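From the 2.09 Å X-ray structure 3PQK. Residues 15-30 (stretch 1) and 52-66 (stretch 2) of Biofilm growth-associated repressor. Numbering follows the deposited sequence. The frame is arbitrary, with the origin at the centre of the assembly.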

# COMPACT_ATOMS: atom_id res chain seq x y z
N ASN B 15 -2.93 0.27 8.80
CA ASN B 15 -2.59 1.57 9.39
C ASN B 15 -1.47 2.24 8.58
O ASN B 15 -1.56 3.43 8.26
CB ASN B 15 -2.20 1.41 10.88
CG ASN B 15 -3.34 0.94 11.77
OD1 ASN B 15 -4.53 0.98 11.42
ND2 ASN B 15 -2.99 0.46 12.95
N LEU B 16 -0.48 1.44 8.15
CA LEU B 16 0.58 1.96 7.31
C LEU B 16 0.02 2.48 5.97
O LEU B 16 0.47 3.53 5.50
CB LEU B 16 1.65 0.88 7.08
CG LEU B 16 2.77 1.23 6.09
CD1 LEU B 16 3.49 2.50 6.51
CD2 LEU B 16 3.78 0.10 5.98
N LEU B 17 -0.95 1.76 5.35
CA LEU B 17 -1.55 2.16 4.07
C LEU B 17 -2.37 3.43 4.24
O LEU B 17 -2.36 4.28 3.35
CB LEU B 17 -2.42 1.03 3.45
CG LEU B 17 -1.69 -0.27 3.05
CD1 LEU B 17 -2.67 -1.28 2.49
CD2 LEU B 17 -0.55 -0.02 2.09
N LYS B 18 -3.06 3.57 5.39
CA LYS B 18 -3.82 4.79 5.70
C LYS B 18 -2.86 5.99 5.66
O LYS B 18 -3.17 7.00 5.03
CB LYS B 18 -4.47 4.72 7.10
CG LYS B 18 -5.73 3.88 7.14
CD LYS B 18 -6.15 3.57 8.58
CE LYS B 18 -7.22 2.50 8.64
NZ LYS B 18 -7.57 2.16 10.04
N THR B 19 -1.67 5.84 6.28
CA THR B 19 -0.65 6.88 6.32
C THR B 19 -0.21 7.27 4.92
O THR B 19 -0.16 8.47 4.61
CB THR B 19 0.54 6.43 7.16
OG1 THR B 19 0.08 6.12 8.47
CG2 THR B 19 1.65 7.50 7.19
N LEU B 20 0.09 6.28 4.07
CA LEU B 20 0.57 6.55 2.72
C LEU B 20 -0.54 6.99 1.75
O LEU B 20 -0.22 7.40 0.64
CB LEU B 20 1.33 5.33 2.16
CG LEU B 20 2.59 4.90 2.92
CD1 LEU B 20 3.09 3.60 2.38
CD2 LEU B 20 3.70 5.95 2.84
N SER B 21 -1.81 6.91 2.17
CA SER B 21 -3.01 7.28 1.40
C SER B 21 -3.22 8.81 1.20
O SER B 21 -4.35 9.30 1.33
CB SER B 21 -4.26 6.68 2.05
OG SER B 21 -4.39 5.34 1.64
N HIS B 22 -2.14 9.56 0.87
CA HIS B 22 -2.21 10.99 0.59
C HIS B 22 -1.33 11.23 -0.60
O HIS B 22 -0.16 10.86 -0.55
CB HIS B 22 -1.78 11.85 1.80
CG HIS B 22 -2.04 13.33 1.66
ND1 HIS B 22 -1.61 14.04 0.54
CD2 HIS B 22 -2.63 14.19 2.52
CE1 HIS B 22 -1.99 15.29 0.74
NE2 HIS B 22 -2.60 15.43 1.93
N PRO B 23 -1.85 11.80 -1.71
CA PRO B 23 -1.01 12.02 -2.91
C PRO B 23 0.30 12.75 -2.67
O PRO B 23 1.32 12.38 -3.26
CB PRO B 23 -1.94 12.79 -3.87
CG PRO B 23 -3.03 13.36 -2.99
CD PRO B 23 -3.23 12.30 -1.94
N VAL B 24 0.30 13.77 -1.79
CA VAL B 24 1.52 14.54 -1.49
C VAL B 24 2.52 13.65 -0.74
O VAL B 24 3.71 13.64 -1.10
CB VAL B 24 1.24 15.89 -0.77
CG1 VAL B 24 2.53 16.61 -0.39
CG2 VAL B 24 0.34 16.79 -1.64
N ARG B 25 2.04 12.83 0.22
CA ARG B 25 2.91 11.86 0.93
C ARG B 25 3.51 10.87 -0.04
O ARG B 25 4.70 10.59 0.04
CB ARG B 25 2.15 11.12 2.02
CG ARG B 25 1.82 11.99 3.20
CD ARG B 25 0.95 11.25 4.18
NE ARG B 25 0.09 12.17 4.93
CZ ARG B 25 -1.05 11.83 5.52
NH1 ARG B 25 -1.50 10.58 5.46
NH2 ARG B 25 -1.75 12.74 6.18
N LEU B 26 2.72 10.40 -1.01
CA LEU B 26 3.24 9.49 -2.01
C LEU B 26 4.34 10.10 -2.90
O LEU B 26 5.35 9.44 -3.15
CB LEU B 26 2.11 8.90 -2.85
CG LEU B 26 1.35 7.79 -2.15
CD1 LEU B 26 0.08 7.45 -2.90
CD2 LEU B 26 2.22 6.54 -2.01
N MSE B 27 4.13 11.34 -3.36
CA MSE B 27 5.12 12.03 -4.21
C MSE B 27 6.42 12.22 -3.42
O MSE B 27 7.48 11.89 -3.91
CB MSE B 27 4.56 13.38 -4.69
CG MSE B 27 3.39 13.24 -5.66
SE MSE B 27 2.74 14.96 -6.34
CE MSE B 27 1.76 15.64 -4.90
N LEU B 28 6.29 12.57 -2.13
CA LEU B 28 7.42 12.73 -1.23
C LEU B 28 8.21 11.44 -1.05
O LEU B 28 9.40 11.45 -1.25
CB LEU B 28 6.93 13.29 0.12
CG LEU B 28 6.54 14.77 0.11
CD1 LEU B 28 5.81 15.15 1.38
CD2 LEU B 28 7.78 15.67 -0.09
N VAL B 29 7.56 10.32 -0.70
CA VAL B 29 8.28 9.06 -0.49
C VAL B 29 8.91 8.50 -1.76
O VAL B 29 10.06 8.08 -1.75
CB VAL B 29 7.51 8.01 0.37
CG1 VAL B 29 7.19 8.58 1.76
CG2 VAL B 29 6.22 7.55 -0.31
N CYS B 30 8.20 8.60 -2.90
CA CYS B 30 8.79 8.15 -4.16
C CYS B 30 10.00 9.00 -4.56
O CYS B 30 11.00 8.44 -5.01
CB CYS B 30 7.75 8.10 -5.28
SG CYS B 30 6.88 6.52 -5.36
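Stretch 2, residues 52-66: TLSQQLGVLRESGIV

Two helices that cross steeply can share only a short patch of surface, and the segments that flank them often extend the contact. The biofilm growth-associated repressor offers a compact example. Stretch 1 holds the end of one helix, through Leu20, a turn at Ser21 and His22, and a second helix that starts at Pro23 and runs beyond Cys30. Stretch 2 is helical from Thr52 to about Glu62, then turns through a Schellman motif at Gly64, whose positive phi favours glycine, and leads by way of Ile65 into an extended Val66. The axes of helices 23-30 and 52-62 approach to 9.5 Å and cross at -73°, so neither parallel nor antiparallel describes them. The backbones come nearest at Arg25 and Gln56, whose CA atoms are 6.0 Å apart, and the two stretches together bury 673 Å².

Along stretch 1, the first helix meets the far end of stretch 2. Leu16, with chi1 t and chi2 p, reaches Ile65 from a sideways CA-to-CB bond, its CD1 lying 3.8 Å from Ile65 CD1. One turn on, Thr19 points toward stretch 2 and sets its CG2 3.3 Å from Ser63 OG and 3.7 Å from Ile65 CD1. Both hydroxyls are occupied within their own stretches: Thr19 OG1 donates to Asn15 O (3.2 Å) and Ser63 OG to Val59 O (2.7 Å). Leu20 completes this apolar cluster, its CD2 3.9 Å from Ile65 CD1 and 4.4 Å from Leu60 CD2.

At the turn, His22 caps the second helix, its ND1 accepting from Val24 N at 3.0 Å. The same ring turns one face to Gln56, with CD2 3.4 Å from Gln56 OE1. Val24 follows with an apolar contact to the stem of that glutamine, CG1 to CG of Gln56 at 3.8 Å.

Arg25 supplies the polar centre. Its NE donates to Gln56 OE1 at 2.7 Å, near the guanidinium plane, while Val59 CG1 lies over one face, 3.5 Å from Arg25 NE. Its NH1 bonds back to Thr19 O at 2.6 Å, so a single side chain ties the first helix to the second and both to stretch 2.

Leu28, further along, packs as a knob in a hole. It sits among Leu53, Gln56, Leu57 and Leu60: its CD2 is 3.9 Å from Leu53 CD1, its CD1 3.9 Å from both Gln56 CB and Leu57 CG, and its CB 3.8 Å from Leu60 CD1. Leu60 returns the arrangement by entering a hole formed by Leu20, Arg25, Leu28 and Val29. Val29 closes the series, its CG1 3.8 Å from Leu60 CD1, 3.8 Å from Ile65 CG2 and 4.3 Å from Val66 CG2. The chain past the Schellman turn thus extends the contact: Ile65 touches Leu16, Thr19 and Leu20 of the first helix as well as Val29 of the second.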

# COMPACT_ATOMS: atom_id res chain seq x y z
N THR B 52 1.65 23.06 3.35
CA THR B 52 1.43 21.68 2.88
C THR B 52 2.65 20.76 2.91
O THR B 52 2.62 19.75 3.62
CB THR B 52 0.65 21.69 1.56
OG1 THR B 52 -0.45 22.59 1.71
CG2 THR B 52 0.12 20.32 1.16
N LEU B 53 3.72 21.10 2.17
CA LEU B 53 4.95 20.30 2.10
C LEU B 53 5.52 19.95 3.48
O LEU B 53 5.78 18.77 3.73
CB LEU B 53 6.01 20.98 1.20
CG LEU B 53 7.19 20.14 0.73
CD1 LEU B 53 6.90 19.48 -0.60
CD2 LEU B 53 8.40 20.99 0.58
N SER B 54 5.68 20.93 4.38
CA SER B 54 6.19 20.63 5.72
C SER B 54 5.16 19.94 6.62
O SER B 54 5.56 19.23 7.53
CB SER B 54 6.81 21.86 6.39
OG SER B 54 8.20 21.92 6.12
N GLN B 55 3.85 20.13 6.35
CA GLN B 55 2.79 19.44 7.11
C GLN B 55 2.87 17.94 6.81
O GLN B 55 2.89 17.11 7.73
CB GLN B 55 1.38 19.94 6.75
CG GLN B 55 1.05 21.32 7.31
CD GLN B 55 -0.23 21.92 6.75
OE1 GLN B 55 -0.83 21.41 5.80
NE2 GLN B 55 -0.67 23.02 7.35
N GLN B 56 2.99 17.61 5.51
CA GLN B 56 3.08 16.24 5.01
C GLN B 56 4.36 15.50 5.36
O GLN B 56 4.28 14.32 5.70
CB GLN B 56 2.71 16.16 3.51
CG GLN B 56 1.27 16.67 3.21
CD GLN B 56 0.24 15.99 4.08
OE1 GLN B 56 0.23 14.77 4.20
NE2 GLN B 56 -0.58 16.78 4.77
N LEU B 57 5.53 16.19 5.36
CA LEU B 57 6.80 15.57 5.80
C LEU B 57 6.72 15.35 7.32
O LEU B 57 7.33 14.42 7.86
CB LEU B 57 8.04 16.44 5.44
CG LEU B 57 8.47 16.50 3.96
CD1 LEU B 57 9.25 17.82 3.66
CD2 LEU B 57 9.33 15.30 3.56
N GLY B 58 5.97 16.23 8.00
CA GLY B 58 5.70 16.16 9.44
C GLY B 58 4.98 14.87 9.76
O GLY B 58 5.49 14.07 10.54
N VAL B 59 3.88 14.57 9.03
CA VAL B 59 3.12 13.30 9.14
C VAL B 59 4.03 12.09 8.87
O VAL B 59 4.02 11.14 9.64
CB VAL B 59 1.86 13.28 8.23
CG1 VAL B 59 1.20 11.89 8.21
CG2 VAL B 59 0.85 14.35 8.66
N LEU B 60 4.83 12.12 7.80
CA LEU B 60 5.74 11.02 7.41
C LEU B 60 6.83 10.78 8.42
O LEU B 60 7.31 9.66 8.55
CB LEU B 60 6.37 11.32 6.02
CG LEU B 60 5.44 11.21 4.81
CD1 LEU B 60 6.13 11.74 3.55
CD2 LEU B 60 4.94 9.73 4.61
N ARG B 61 7.28 11.86 9.09
CA ARG B 61 8.31 11.80 10.14
C ARG B 61 7.69 11.19 11.38
O ARG B 61 8.30 10.31 11.99
CB ARG B 61 8.87 13.20 10.45
CG ARG B 61 10.33 13.41 10.07
CD ARG B 61 10.85 14.75 10.60
NE ARG B 61 11.93 14.61 11.59
CZ ARG B 61 12.12 15.45 12.61
NH1 ARG B 61 11.27 16.45 12.82
NH2 ARG B 61 13.13 15.26 13.46
N GLU B 62 6.47 11.65 11.77
CA GLU B 62 5.75 11.10 12.95
C GLU B 62 5.52 9.61 12.75
O GLU B 62 5.76 8.80 13.65
CB GLU B 62 4.38 11.75 13.15
CG GLU B 62 4.34 13.26 13.19
CD GLU B 62 4.55 13.93 14.53
OE1 GLU B 62 3.87 14.95 14.78
OE2 GLU B 62 5.42 13.47 15.31
N SER B 63 5.13 9.23 11.51
CA SER B 63 4.88 7.84 11.16
C SER B 63 6.13 6.96 11.09
O SER B 63 6.02 5.75 10.94
CB SER B 63 4.06 7.76 9.88
OG SER B 63 2.96 8.66 9.98
N GLY B 64 7.31 7.56 11.22
CA GLY B 64 8.57 6.82 11.19
C GLY B 64 9.03 6.41 9.80
O GLY B 64 9.90 5.54 9.66
N ILE B 65 8.47 7.04 8.77
CA ILE B 65 8.75 6.70 7.36
C ILE B 65 9.90 7.54 6.80
O ILE B 65 10.69 7.06 5.98
CB ILE B 65 7.42 6.82 6.53
CG1 ILE B 65 6.37 5.77 7.01
CG2 ILE B 65 7.67 6.65 5.01
CD1 ILE B 65 4.94 6.04 6.50
N VAL B 66 9.98 8.79 7.24
CA VAL B 66 11.01 9.72 6.83
C VAL B 66 11.70 10.24 8.11
O VAL B 66 11.09 10.32 9.17
CB VAL B 66 10.39 10.86 5.97
CG1 VAL B 66 11.37 12.02 5.75
CG2 VAL B 66 9.88 10.32 4.63